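Local coordinates for protein D-aminoacyl-tRNA deacylase (Archaeoglobus fulgidus, PDB 1YQE) that probably hydrolyses D-aminoacyl-tRNA to free tRNA and a D-amino acid, a zinc-dependent recycling step that counters D-aminoacyl-tRNA toxicity, at residues H80-G85 against I157-E162; A240-I245 against G266-K271; Y57-D62 against G103-S108. All coordinates share one frame; numbering follows the deposited sequence.

Contact 1. Residues H80-G85 against I157-E162. With POP (pyrophosphate 2-), chain B.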
ATOM      1  N   HIS A  80       1.028  12.037   3.356  1.00 19.08           N
ATOM      2  CA  HIS A  80       1.034  11.308   4.617  1.00 22.12           C
ATOM      3  C   HIS A  80       1.258  12.350   5.705  1.00 22.70           C
ATOM      4  O   HIS A  80       2.241  13.088   5.667  1.00 22.45           O
ATOM      5  CB  HIS A  80       2.155  10.264   4.665  1.00 20.36           C
ATOM      6  CG  HIS A  80       2.373   9.689   6.032  1.00 22.91           C
ATOM      7  ND1 HIS A  80       1.391   9.007   6.718  1.00 23.53           N
ATOM      8  CD2 HIS A  80       3.440   9.750   6.865  1.00 22.81           C
ATOM      9  CE1 HIS A  80       1.841   8.677   7.915  1.00 24.42           C
ATOM     10  NE2 HIS A  80       3.082   9.116   8.030  1.00 25.14           N
ATOM     11  N   SER A  81       0.342  12.419   6.664  1.00 24.30           N
ATOM     12  CA  SER A  81       0.464  13.386   7.746  1.00 25.80           C
ATOM     13  C   SER A  81       0.899  12.695   9.035  1.00 26.73           C
ATOM     14  O   SER A  81       0.300  11.707   9.449  1.00 27.52           O
ATOM     15  CB  SER A  81      -0.874  14.103   7.960  1.00 28.66           C
ATOM     16  OG  SER A  81      -0.759  15.111   8.950  1.00 31.01           O
ATOM     17  N   SER A  82       1.949  13.212   9.662  1.00 28.22           N
ATOM     18  CA  SER A  82       2.445  12.630  10.901  1.00 30.26           C
ATOM     19  C   SER A  82       3.024  13.700  11.810  1.00 30.93           C
ATOM     20  O   SER A  82       3.611  14.678  11.342  1.00 29.27           O
ATOM     21  CB  SER A  82       3.512  11.575  10.608  1.00 31.39           C
ATOM     22  OG  SER A  82       3.980  10.984  11.809  1.00 32.70           O
ATOM     23  N   LYS A  83       2.851  13.505  13.114  1.00 32.12           N
ATOM     24  CA  LYS A  83       3.345  14.445  14.107  1.00 32.96           C
ATOM     25  C   LYS A  83       4.860  14.368  14.273  1.00 33.63           C
ATOM     26  O   LYS A  83       5.460  15.243  14.899  1.00 35.13           O
ATOM     27  CB  LYS A  83       2.657  14.190  15.455  1.00 35.01           C
ATOM     28  CG  LYS A  83       2.764  12.756  15.955  1.00 35.84           C
ATOM     29  CD  LYS A  83       1.984  12.571  17.249  1.00 37.67           C
ATOM     30  CE  LYS A  83       1.971  11.117  17.699  1.00 39.47           C
ATOM     31  NZ  LYS A  83       3.326  10.619  18.064  1.00 41.90           N
ATOM     32  N   ASP A  84       5.480  13.326  13.724  1.00 33.05           N
ATOM     33  CA  ASP A  84       6.928  13.189  13.831  1.00 32.39           C
ATOM     34  C   ASP A  84       7.631  14.124  12.854  1.00 31.63           C
ATOM     35  O   ASP A  84       8.832  14.349  12.956  1.00 32.03           O
ATOM     36  CB  ASP A  84       7.374  11.738  13.586  1.00 33.02           C
ATOM     37  CG  ASP A  84       6.970  11.208  12.217  1.00 35.80           C
ATOM     38  OD1 ASP A  84       7.170  11.913  11.201  1.00 33.71           O
ATOM     39  OD2 ASP A  84       6.463  10.065  12.158  1.00 37.14           O
ATOM     40  N   GLY A  85       6.871  14.661  11.905  1.00 31.30           N
ATOM     41  CA  GLY A  85       7.427  15.585  10.931  1.00 32.60           C
ATOM     42  C   GLY A  85       8.580  15.069  10.087  1.00 33.36           C
ATOM     43  O   GLY A  85       9.255  15.853   9.421  1.00 35.07           O
ATOM     44  N   ILE A 157       3.786  10.623   0.448  1.00 15.33           N
ATOM     45  CA  ILE A 157       4.928  11.474   0.753  1.00 14.75           C
ATOM     46  C   ILE A 157       4.618  12.114   2.101  1.00 14.57           C
ATOM     47  O   ILE A 157       3.576  12.761   2.246  1.00 16.33           O
ATOM     48  CB  ILE A 157       5.082  12.606  -0.276  1.00 15.49           C
ATOM     49  CG1 ILE A 157       5.314  12.021  -1.667  1.00 15.71           C
ATOM     50  CG2 ILE A 157       6.234  13.518   0.119  1.00 16.36           C
ATOM     51  CD1 ILE A 157       5.406  13.075  -2.753  1.00 19.30           C
ATOM     52  N   GLY A 158       5.456  11.908   3.088  1.00 16.58           N
ATOM     53  CA  GLY A 158       5.331  12.901   4.142  1.00 16.20           C
ATOM     54  C   GLY A 158       6.597  13.446   4.785  1.00 17.10           C
ATOM     55  O   GLY A 158       7.700  13.328   4.252  1.00 17.28           O
ATOM     56  N   SER A 159       5.969  14.213   5.887  1.00 26.12           N
ATOM     57  CA  SER A 159       4.892  14.077   6.866  1.00 25.46           C
ATOM     58  C   SER A 159       4.139  15.385   7.077  1.00 26.60           C
ATOM     59  O   SER A 159       3.110  15.412   7.754  1.00 26.03           O
ATOM     60  CB  SER A 159       5.445  13.593   8.211  1.00 23.54           C
ATOM     61  OG  SER A 159       5.898  12.253   8.126  1.00 23.03           O
ATOM     62  N   THR A 160       4.653  16.466   6.498  1.00 26.39           N
ATOM     63  CA  THR A 160       4.017  17.771   6.632  1.00 28.10           C
ATOM     64  C   THR A 160       3.884  18.462   5.282  1.00 31.16           C
ATOM     65  O   THR A 160       4.307  17.932   4.251  1.00 30.20           O
ATOM     66  CB  THR A 160       4.824  18.705   7.561  1.00 27.98           C
ATOM     67  OG1 THR A 160       5.934  19.263   6.839  1.00 25.87           O
ATOM     68  CG2 THR A 160       5.343  17.934   8.766  1.00 26.52           C
ATOM     69  N   GLU A 161       3.304  19.657   5.309  1.00 32.93           N
ATOM     70  CA  GLU A 161       3.094  20.462   4.112  1.00 34.19           C
ATOM     71  C   GLU A 161       4.405  20.726   3.375  1.00 33.74           C
ATOM     72  O   GLU A 161       4.426  20.858   2.152  1.00 32.79           O
ATOM     73  CB  GLU A 161       2.437  21.791   4.494  1.00 36.82           C
ATOM     74  CG  GLU A 161       1.933  22.607   3.316  1.00 39.73           C
ATOM     75  CD  GLU A 161       0.796  21.924   2.580  1.00 40.79           C
ATOM     76  OE1 GLU A 161      -0.258  21.678   3.205  1.00 44.04           O
ATOM     77  OE2 GLU A 161       0.955  21.635   1.374  1.00 41.99           O
ATOM     78  N   GLU A 162       5.499  20.815   4.122  1.00 34.51           N
ATOM     79  CA  GLU A 162       6.800  21.050   3.509  1.00 35.58           C
ATOM     80  C   GLU A 162       7.106  19.956   2.495  1.00 34.85           C
ATOM     81  O   GLU A 162       7.594  20.226   1.394  1.00 35.64           O
ATOM     82  CB  GLU A 162       7.896  21.083   4.574  1.00 38.99           C
ATOM     83  CG  GLU A 162       8.102  22.447   5.202  1.00 45.72           C
ATOM     84  CD  GLU A 162       8.470  23.499   4.174  1.00 48.60           C
ATOM     85  OE1 GLU A 162       9.427  23.264   3.401  1.00 50.36           O
ATOM     86  OE2 GLU A 162       7.808  24.561   4.139  1.00 50.66           O
TER
HETATM   87  P1  POP B3000      -4.691  11.998   6.039  1.00 83.03           P
HETATM   88  O1  POP B3000      -4.190  13.118   6.936  1.00 81.98           O
HETATM   89  O2  POP B3000      -5.168  12.612   4.717  1.00 82.26           O
HETATM   90  O3  POP B3000      -5.870  11.269   6.667  1.00 82.66           O
HETATM   91  O   POP B3000      -3.474  10.940   5.636  1.00 82.09           O
HETATM   92  P2  POP B3000      -2.837   9.805   6.668  1.00 82.67           P
HETATM   93  O4  POP B3000      -3.399   9.885   8.062  1.00 81.93           O
HETATM   94  O5  POP B3000      -1.353   9.965   6.718  1.00 81.57           O
HETATM   95  O6  POP B3000      -3.171   8.415   5.928  1.00 82.05           O
HETATM   96  O   HOH W   1       1.595  17.507   9.293  1.00 33.63           O
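The pyrophosphate pocket is built in part by H80 and S81, where H80 to S82 lie alongside I157 to S159, joined by two backbone bonds. H80 N bonds to I157 O at 2.9 Å, from well above the carbonyl plane. S82 N reaches S159 O at 3.1 Å, in the carbonyl plane and on a lone pair. A water also donates to S159 O, so two donors grip it. The S159 side chain packs against S82, with OG 3.5 Å from S82 CB. S159 OG lies 3.3 Å from D84 OD1, but its hydrogen bond goes to R86 O. S82 OG gives its proton to D84 OD2 at 2.7 Å, from above the carboxylate plane, within the type I turn S82-G85. H80 CG stands anti to the backbone N (chi1 168°), and the ring lies between pyrophosphate O5 and S159 OG, 3.7 Å from H80 CD2. ND1 makes a weak bond to O5, and NE2 bonds to Y199 OH, which also bonds to D84 OD2. S81 N donates to the same O5 at 3.0 Å, at a straighter angle of 154°. S81 N and the H80 ring thus share one phosphate oxygen, while R79 and R54, also bonded to the pyrophosphate, probably offset its charge.

Contact 2. Residues A240-I245 against G266-K271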
ATOM      1  N   ALA A 240      -1.659 -14.415   0.308  1.00 17.90           N
ATOM      2  CA  ALA A 240      -0.404 -14.748   0.962  1.00 18.23           C
ATOM      3  C   ALA A 240      -0.222 -16.237   1.193  1.00 18.48           C
ATOM      4  O   ALA A 240      -1.190 -16.970   1.411  1.00 19.07           O
ATOM      5  CB  ALA A 240      -0.311 -14.021   2.294  1.00 14.12           C
ATOM      6  N   GLU A 241       1.029 -16.677   1.144  1.00 17.41           N
ATOM      7  CA  GLU A 241       1.354 -18.074   1.396  1.00 20.43           C
ATOM      8  C   GLU A 241       2.128 -18.149   2.705  1.00 17.48           C
ATOM      9  O   GLU A 241       2.564 -19.223   3.115  1.00 18.95           O
ATOM     10  CB  GLU A 241       2.214 -18.650   0.265  1.00 22.93           C
ATOM     11  CG  GLU A 241       1.469 -18.895  -1.039  1.00 29.70           C
ATOM     12  CD  GLU A 241       0.243 -19.782  -0.859  1.00 35.11           C
ATOM     13  OE1 GLU A 241       0.318 -20.773  -0.098  1.00 36.34           O
ATOM     14  OE2 GLU A 241      -0.798 -19.494  -1.490  1.00 40.43           O
ATOM     15  N   TYR A 242       2.279 -17.006   3.370  1.00 17.34           N
ATOM     16  CA  TYR A 242       3.041 -16.950   4.617  1.00 16.27           C
ATOM     17  C   TYR A 242       2.561 -15.867   5.569  1.00 13.23           C
ATOM     18  O   TYR A 242       1.896 -14.917   5.168  1.00 13.18           O
ATOM     19  CB  TYR A 242       4.508 -16.609   4.332  1.00 17.24           C
ATOM     20  CG  TYR A 242       5.237 -17.509   3.377  1.00 18.38           C
ATOM     21  CD1 TYR A 242       5.883 -18.660   3.830  1.00 19.28           C
ATOM     22  CD2 TYR A 242       5.304 -17.202   2.019  1.00 18.94           C
ATOM     23  CE1 TYR A 242       6.583 -19.479   2.954  1.00 19.96           C
ATOM     24  CE2 TYR A 242       6.001 -18.021   1.133  1.00 17.88           C
ATOM     25  CZ  TYR A 242       6.637 -19.154   1.607  1.00 19.43           C
ATOM     26  OH  TYR A 242       7.342 -19.955   0.741  1.00 21.25           O
ATOM     27  N   ILE A 243       2.923 -16.031   6.837  1.00 13.93           N
ATOM     28  CA  ILE A 243       2.654 -15.028   7.857  1.00 12.77           C
ATOM     29  C   ILE A 243       4.045 -14.813   8.445  1.00 14.50           C
ATOM     30  O   ILE A 243       4.695 -15.769   8.859  1.00 16.96           O
ATOM     31  CB  ILE A 243       1.742 -15.518   9.004  1.00 13.71           C
ATOM     32  CG1 ILE A 243       0.339 -15.818   8.483  1.00 12.12           C
ATOM     33  CG2 ILE A 243       1.648 -14.427  10.084  1.00 12.65           C
ATOM     34  CD1 ILE A 243      -0.601 -16.374   9.534  1.00 15.35           C
ATOM     35  N   ILE A 244       4.520 -13.576   8.438  1.00 14.39           N
ATOM     36  CA  ILE A 244       5.828 -13.283   9.011  1.00 14.56           C
ATOM     37  C   ILE A 244       5.586 -12.568  10.329  1.00 16.32           C
ATOM     38  O   ILE A 244       4.750 -11.671  10.406  1.00 14.74           O
ATOM     39  CB  ILE A 244       6.662 -12.367   8.086  1.00 15.49           C
ATOM     40  CG1 ILE A 244       7.031 -13.116   6.808  1.00 13.95           C
ATOM     41  CG2 ILE A 244       7.924 -11.909   8.802  1.00 14.90           C
ATOM     42  CD1 ILE A 244       7.639 -12.231   5.739  1.00 11.68           C
ATOM     43  N   ILE A 245       6.306 -12.970  11.372  1.00 17.77           N
ATOM     44  CA  ILE A 245       6.146 -12.335  12.672  1.00 19.74           C
ATOM     45  C   ILE A 245       7.397 -11.568  13.073  1.00 21.30           C
ATOM     46  O   ILE A 245       8.517 -11.948  12.719  1.00 20.19           O
ATOM     47  CB  ILE A 245       5.846 -13.368  13.790  1.00 20.87           C
ATOM     48  CG1 ILE A 245       6.950 -14.430  13.828  1.00 22.27           C
ATOM     49  CG2 ILE A 245       4.472 -13.997  13.573  1.00 20.33           C
ATOM     50  CD1 ILE A 245       6.838 -15.390  14.995  1.00 25.54           C
ATOM     51  N   GLY A 266      -3.642 -22.790   5.849  1.00 21.24           N
ATOM     52  CA  GLY A 266      -2.651 -23.632   5.196  1.00 21.08           C
ATOM     53  C   GLY A 266      -1.414 -22.883   4.739  1.00 21.55           C
ATOM     54  O   GLY A 266      -0.864 -23.159   3.670  1.00 19.69           O
ATOM     55  N   VAL A 267      -0.965 -21.923   5.541  1.00 21.35           N
ATOM     56  CA  VAL A 267       0.221 -21.162   5.183  1.00 19.77           C
ATOM     57  C   VAL A 267       1.312 -21.363   6.228  1.00 20.30           C
ATOM     58  O   VAL A 267       1.042 -21.847   7.328  1.00 20.24           O
ATOM     59  CB  VAL A 267      -0.116 -19.658   5.018  1.00 20.74           C
ATOM     60  CG1 VAL A 267      -1.146 -19.488   3.897  1.00 18.90           C
ATOM     61  CG2 VAL A 267      -0.655 -19.081   6.328  1.00 17.73           C
ATOM     62  N   GLU A 268       2.545 -21.002   5.879  1.00 19.32           N
ATOM     63  CA  GLU A 268       3.672 -21.168   6.789  1.00 19.46           C
ATOM     64  C   GLU A 268       4.052 -19.906   7.563  1.00 19.58           C
ATOM     65  O   GLU A 268       4.049 -18.804   7.019  1.00 20.24           O
ATOM     66  CB  GLU A 268       4.892 -21.677   6.009  1.00 21.03           C
ATOM     67  CG  GLU A 268       6.187 -21.682   6.813  1.00 26.65           C
ATOM     68  CD  GLU A 268       7.350 -22.285   6.043  1.00 31.09           C
ATOM     69  OE1 GLU A 268       7.563 -21.895   4.874  1.00 34.10           O
ATOM     70  OE2 GLU A 268       8.054 -23.146   6.612  1.00 34.30           O
ATOM     71  N   VAL A 269       4.384 -20.081   8.840  1.00 18.67           N
ATOM     72  CA  VAL A 269       4.795 -18.965   9.691  1.00 18.68           C
ATOM     73  C   VAL A 269       6.320 -18.875   9.705  1.00 18.12           C
ATOM     74  O   VAL A 269       6.996 -19.873   9.945  1.00 19.83           O
ATOM     75  CB  VAL A 269       4.334 -19.153  11.151  1.00 16.74           C
ATOM     76  CG1 VAL A 269       4.818 -17.982  12.001  1.00 19.82           C
ATOM     77  CG2 VAL A 269       2.822 -19.262  11.219  1.00 15.59           C
ATOM     78  N   LEU A 270       6.851 -17.677   9.460  1.00 18.99           N
ATOM     79  CA  LEU A 270       8.294 -17.443   9.448  1.00 18.72           C
ATOM     80  C   LEU A 270       8.706 -16.246  10.310  1.00 19.50           C
ATOM     81  O   LEU A 270       8.020 -15.220  10.338  1.00 16.75           O
ATOM     82  CB  LEU A 270       8.782 -17.197   8.016  1.00 20.93           C
ATOM     83  CG  LEU A 270       8.785 -18.363   7.028  1.00 21.17           C
ATOM     84  CD1 LEU A 270       9.220 -17.857   5.657  1.00 22.34           C
ATOM     85  CD2 LEU A 270       9.725 -19.459   7.518  1.00 21.38           C
ATOM     86  N   LYS A 271       9.829 -16.375  11.011  1.00 20.06           N
ATOM     87  CA  LYS A 271      10.327 -15.276  11.836  1.00 21.13           C
ATOM     88  C   LYS A 271      11.032 -14.289  10.904  1.00 19.67           C
ATOM     89  O   LYS A 271      11.690 -14.702   9.956  1.00 18.06           O
ATOM     90  CB  LYS A 271      11.282 -15.808  12.913  1.00 22.65           C
ATOM     91  CG  LYS A 271      10.569 -16.698  13.925  1.00 26.76           C
ATOM     92  CD  LYS A 271      11.352 -16.902  15.217  1.00 30.78           C
ATOM     93  CE  LYS A 271      12.513 -17.866  15.054  1.00 33.17           C
ATOM     94  NZ  LYS A 271      13.119 -18.186  16.389  1.00 36.01           N
TER
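Y242 to I245 and E268 to K271 pair as neighbouring parallel strands, with axes 4.7 Å apart at 26°. Four backbone hydrogen bonds join the two segments. E268 N donates to E241 O at 3.3 Å, the longest of the four. I243 N then donates to E268 O, L270 N to I243 O at 2.9 Å, and I245 N to L270 O. The last two run nearly along the C=O axis.

The apolar contacts fall on both faces. On the Y242 and I244 face, L270 CD1 lies 3.9 Å from Y242 CD1. F212 meets the Y242 ring edge-to-face and also touches L270. On the I243 and I245 face, V269 CG1 is 4.3 Å from I245 CG2. V267, just before its strand, sets CG2 against I243 CG1 at 4.0 Å, and these side chains cross at about a right angle.

One polar group lies at an aromatic edge. E268 OE1 lies in the Y242 ring plane, 3.2 Å from CE1. Ring and carboxylate are 20° apart, nearly coplanar.

Helix 252-265, ended by a Schellman motif at G266, links the strands and packs on I243 and V269. This is a beta-alpha-beta unit at the edge of a four-stranded parallel sheet.

Contact 3. Residues Y57-D62 against G103-S108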
ATOM      1  N   TYR A  57     -12.015   8.211   3.179  1.00 22.42           N
ATOM      2  CA  TYR A  57     -13.454   7.985   3.288  1.00 22.85           C
ATOM      3  C   TYR A  57     -14.027   7.503   1.955  1.00 24.95           C
ATOM      4  O   TYR A  57     -15.240   7.336   1.812  1.00 24.87           O
ATOM      5  CB  TYR A  57     -14.175   9.270   3.708  1.00 25.41           C
ATOM      6  CG  TYR A  57     -13.779   9.785   5.070  1.00 26.86           C
ATOM      7  CD1 TYR A  57     -12.941  10.891   5.201  1.00 29.67           C
ATOM      8  CD2 TYR A  57     -14.235   9.161   6.230  1.00 28.41           C
ATOM      9  CE1 TYR A  57     -12.567  11.368   6.459  1.00 30.61           C
ATOM     10  CE2 TYR A  57     -13.866   9.628   7.493  1.00 30.15           C
ATOM     11  CZ  TYR A  57     -13.031  10.732   7.597  1.00 30.33           C
ATOM     12  OH  TYR A  57     -12.661  11.200   8.840  1.00 33.86           O
ATOM     13  N   ALA A  58     -13.148   7.262   0.989  1.00 22.67           N
ATOM     14  CA  ALA A  58     -13.567   6.821  -0.339  1.00 23.41           C
ATOM     15  C   ALA A  58     -13.996   5.358  -0.464  1.00 22.51           C
ATOM     16  O   ALA A  58     -13.651   4.696  -1.441  1.00 23.04           O
ATOM     17  CB  ALA A  58     -12.458   7.115  -1.347  1.00 22.64           C
ATOM     18  N   ASP A  59     -14.742   4.850   0.513  1.00 21.69           N
ATOM     19  CA  ASP A  59     -15.226   3.468   0.456  1.00 21.16           C
ATOM     20  C   ASP A  59     -16.006   3.255  -0.847  1.00 21.12           C
ATOM     21  O   ASP A  59     -16.771   4.127  -1.264  1.00 19.00           O
ATOM     22  CB  ASP A  59     -16.149   3.171   1.648  1.00 21.44           C
ATOM     23  CG  ASP A  59     -15.389   2.770   2.911  1.00 23.64           C
ATOM     24  OD1 ASP A  59     -15.987   2.828   4.009  1.00 25.86           O
ATOM     25  OD2 ASP A  59     -14.207   2.385   2.816  1.00 21.26           O
ATOM     26  N   HIS A  60     -15.802   2.101  -1.480  1.00 19.94           N
ATOM     27  CA  HIS A  60     -16.488   1.748  -2.728  1.00 21.45           C
ATOM     28  C   HIS A  60     -16.147   2.621  -3.930  1.00 22.41           C
ATOM     29  O   HIS A  60     -16.833   2.563  -4.954  1.00 23.75           O
ATOM     30  CB  HIS A  60     -18.008   1.763  -2.514  1.00 22.05           C
ATOM     31  CG  HIS A  60     -18.481   0.771  -1.498  1.00 21.76           C
ATOM     32  ND1 HIS A  60     -18.352  -0.589  -1.673  1.00 20.71           N
ATOM     33  CD2 HIS A  60     -19.050   0.942  -0.282  1.00 21.51           C
ATOM     34  CE1 HIS A  60     -18.819  -1.214  -0.607  1.00 21.28           C
ATOM     35  NE2 HIS A  60     -19.247  -0.308   0.253  1.00 23.16           N
ATOM     36  N   ILE A  61     -15.088   3.416  -3.835  1.00 21.27           N
ATOM     37  CA  ILE A  61     -14.736   4.275  -4.957  1.00 21.80           C
ATOM     38  C   ILE A  61     -14.306   3.467  -6.181  1.00 21.15           C
ATOM     39  O   ILE A  61     -14.411   3.947  -7.312  1.00 20.85           O
ATOM     40  CB  ILE A  61     -13.627   5.276  -4.578  1.00 23.34           C
ATOM     41  CG1 ILE A  61     -13.549   6.373  -5.644  1.00 21.46           C
ATOM     42  CG2 ILE A  61     -12.290   4.557  -4.429  1.00 24.37           C
ATOM     43  CD1 ILE A  61     -12.588   7.484  -5.311  1.00 20.47           C
ATOM     44  N   ASP A  62     -13.830   2.243  -5.965  1.00 20.06           N
ATOM     45  CA  ASP A  62     -13.420   1.406  -7.087  1.00 20.23           C
ATOM     46  C   ASP A  62     -14.640   1.013  -7.917  1.00 21.47           C
ATOM     47  O   ASP A  62     -14.570   0.970  -9.149  1.00 20.20           O
ATOM     48  CB  ASP A  62     -12.686   0.143  -6.610  1.00 19.84           C
ATOM     49  CG  ASP A  62     -13.467  -0.640  -5.569  1.00 22.80           C
ATOM     50  OD1 ASP A  62     -13.234  -1.864  -5.450  1.00 18.76           O
ATOM     51  OD2 ASP A  62     -14.301  -0.035  -4.860  1.00 22.29           O
ATOM     52  N   GLY A 103     -11.954   6.637   8.650  1.00 22.84           N
ATOM     53  CA  GLY A 103     -12.459   6.052   7.423  1.00 22.18           C
ATOM     54  C   GLY A 103     -12.714   4.561   7.466  1.00 20.75           C
ATOM     55  O   GLY A 103     -12.114   3.835   8.259  1.00 20.20           O
ATOM     56  N   GLY A 104     -13.617   4.108   6.601  1.00 20.25           N
ATOM     57  CA  GLY A 104     -13.929   2.697   6.522  1.00 19.97           C
ATOM     58  C   GLY A 104     -14.775   2.133   7.646  1.00 22.22           C
ATOM     59  O   GLY A 104     -15.364   2.871   8.442  1.00 20.91           O
ATOM     60  N   LYS A 105     -14.818   0.805   7.703  1.00 21.60           N
ATOM     61  CA  LYS A 105     -15.592   0.081   8.706  1.00 22.72           C
ATOM     62  C   LYS A 105     -14.689  -0.778   9.587  1.00 21.72           C
ATOM     63  O   LYS A 105     -13.601  -1.188   9.174  1.00 18.80           O
ATOM     64  CB  LYS A 105     -16.615  -0.819   8.010  1.00 23.63           C
ATOM     65  CG  LYS A 105     -17.548  -0.079   7.068  1.00 28.60           C
ATOM     66  CD  LYS A 105     -18.465  -1.048   6.336  1.00 33.40           C
ATOM     67  CE  LYS A 105     -19.578  -0.318   5.601  1.00 36.55           C
ATOM     68  NZ  LYS A 105     -19.065   0.696   4.631  1.00 41.67           N
ATOM     69  N   PRO A 106     -15.137  -1.073  10.818  1.00 21.66           N
ATOM     70  CA  PRO A 106     -14.330  -1.896  11.724  1.00 21.00           C
ATOM     71  C   PRO A 106     -14.088  -3.283  11.133  1.00 20.19           C
ATOM     72  O   PRO A 106     -14.894  -3.772  10.340  1.00 20.36           O
ATOM     73  CB  PRO A 106     -15.187  -1.968  12.988  1.00 20.02           C
ATOM     74  CG  PRO A 106     -15.993  -0.706  12.933  1.00 23.25           C
ATOM     75  CD  PRO A 106     -16.372  -0.620  11.479  1.00 22.92           C
ATOM     76  N   TYR A 107     -12.973  -3.899  11.513  1.00 17.64           N
ATOM     77  CA  TYR A 107     -12.636  -5.244  11.062  1.00 18.62           C
ATOM     78  C   TYR A 107     -12.889  -5.498   9.584  1.00 19.37           C
ATOM     79  O   TYR A 107     -13.370  -6.565   9.205  1.00 19.59           O
ATOM     80  CB  TYR A 107     -13.409  -6.267  11.898  1.00 17.36           C
ATOM     81  CG  TYR A 107     -13.075  -6.189  13.370  1.00 17.20           C
ATOM     82  CD1 TYR A 107     -11.864  -6.686  13.856  1.00 17.38           C
ATOM     83  CD2 TYR A 107     -13.943  -5.570  14.269  1.00 17.08           C
ATOM     84  CE1 TYR A 107     -11.524  -6.567  15.201  1.00 16.63           C
ATOM     85  CE2 TYR A 107     -13.610  -5.445  15.616  1.00 16.47           C
ATOM     86  CZ  TYR A 107     -12.401  -5.945  16.073  1.00 18.07           C
ATOM     87  OH  TYR A 107     -12.063  -5.825  17.404  1.00 18.88           O
ATOM     88  N   SER A 108     -12.560  -4.514   8.754  1.00 20.44           N
ATOM     89  CA  SER A 108     -12.733  -4.630   7.311  1.00 20.30           C
ATOM     90  C   SER A 108     -11.400  -4.252   6.663  1.00 18.13           C
ATOM     91  O   SER A 108     -10.762  -3.279   7.058  1.00 16.99           O
ATOM     92  CB  SER A 108     -13.845  -3.695   6.837  1.00 21.64           C
ATOM     93  OG  SER A 108     -14.159  -3.929   5.476  1.00 25.20           O
TER
HETATM   94  O   HOH W   2     -15.809   5.886   5.151  1.00 30.36           O
HETATM   95  O   HOH W   3     -18.786   3.267   4.235  1.00 39.59           O
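D59 and G104 form the close part of this surface contact, while K105 reaches the D59 carboxylate mainly through water. The CA-CB bond of D59 points toward residues 103-108, and D59 CG, anti to the carbonyl carbon (chi1 -84°), comes to 3.9 Å from G104 CA. D59 OD1 comes within 3.3 Å of G104 CA, and D59 OD2 lies 3.7 Å from the same carbon. The glycine backbone thus lies against both carboxylate oxygens. Beside it, the Y57 ring approaches G103 obliquely, with CE2 3.7 Å from G103 N. A side chain at G103 would collide with the carbonyl oxygen of the residue before.

The contact joins two irregular parts of the chain. One is the type II turn A58-I61, which leads into helix 61-65 with H60 at the N-cap position. The other is the loop between strand 88-92 and helix 114-125. The loop at S146 and E147 ties them together: D59 OD2 accepts from E147 N, and K105 N bonds to S146 OG.

The looser side is wet. No direct hydrogen bond crosses between the segments. One water donates to D59 OD1 and accepts from G104 N at 3.2 Å. A second donates to D59 OD1 at 2.8 Å and accepts from K105 NZ at 2.6 Å. The direct salt bridge from D59 OD1 to K105 NZ is long, at 3.8 Å. An alanine in place of D59 would probably leave the K105 ammonium without this acidic partner, E147 N without this acceptor and both waters less well held.

Contact 1 belongs to the pyrophosphate pocket: H80 and S81 bond to the ligand directly. Contact 3 lies nearby, with the Y57 side chain about 7 Å from the pyrophosphate, but it does not touch contact 1. Their nearest atoms are about 12 Å apart. Helix 61-65 of contact 3 is followed in the chain by strand 73-81 of contact 1, and the segments of the two contacts alternate along the sequence. Contact 2 sits apart, in the four-stranded parallel sheet, whereas contact 1 lies at strands 73-81 and 152-159 of the mixed sheet. Contacts 1 and 2 are on opposite sides of the chain centre, their own centres 32 Å apart.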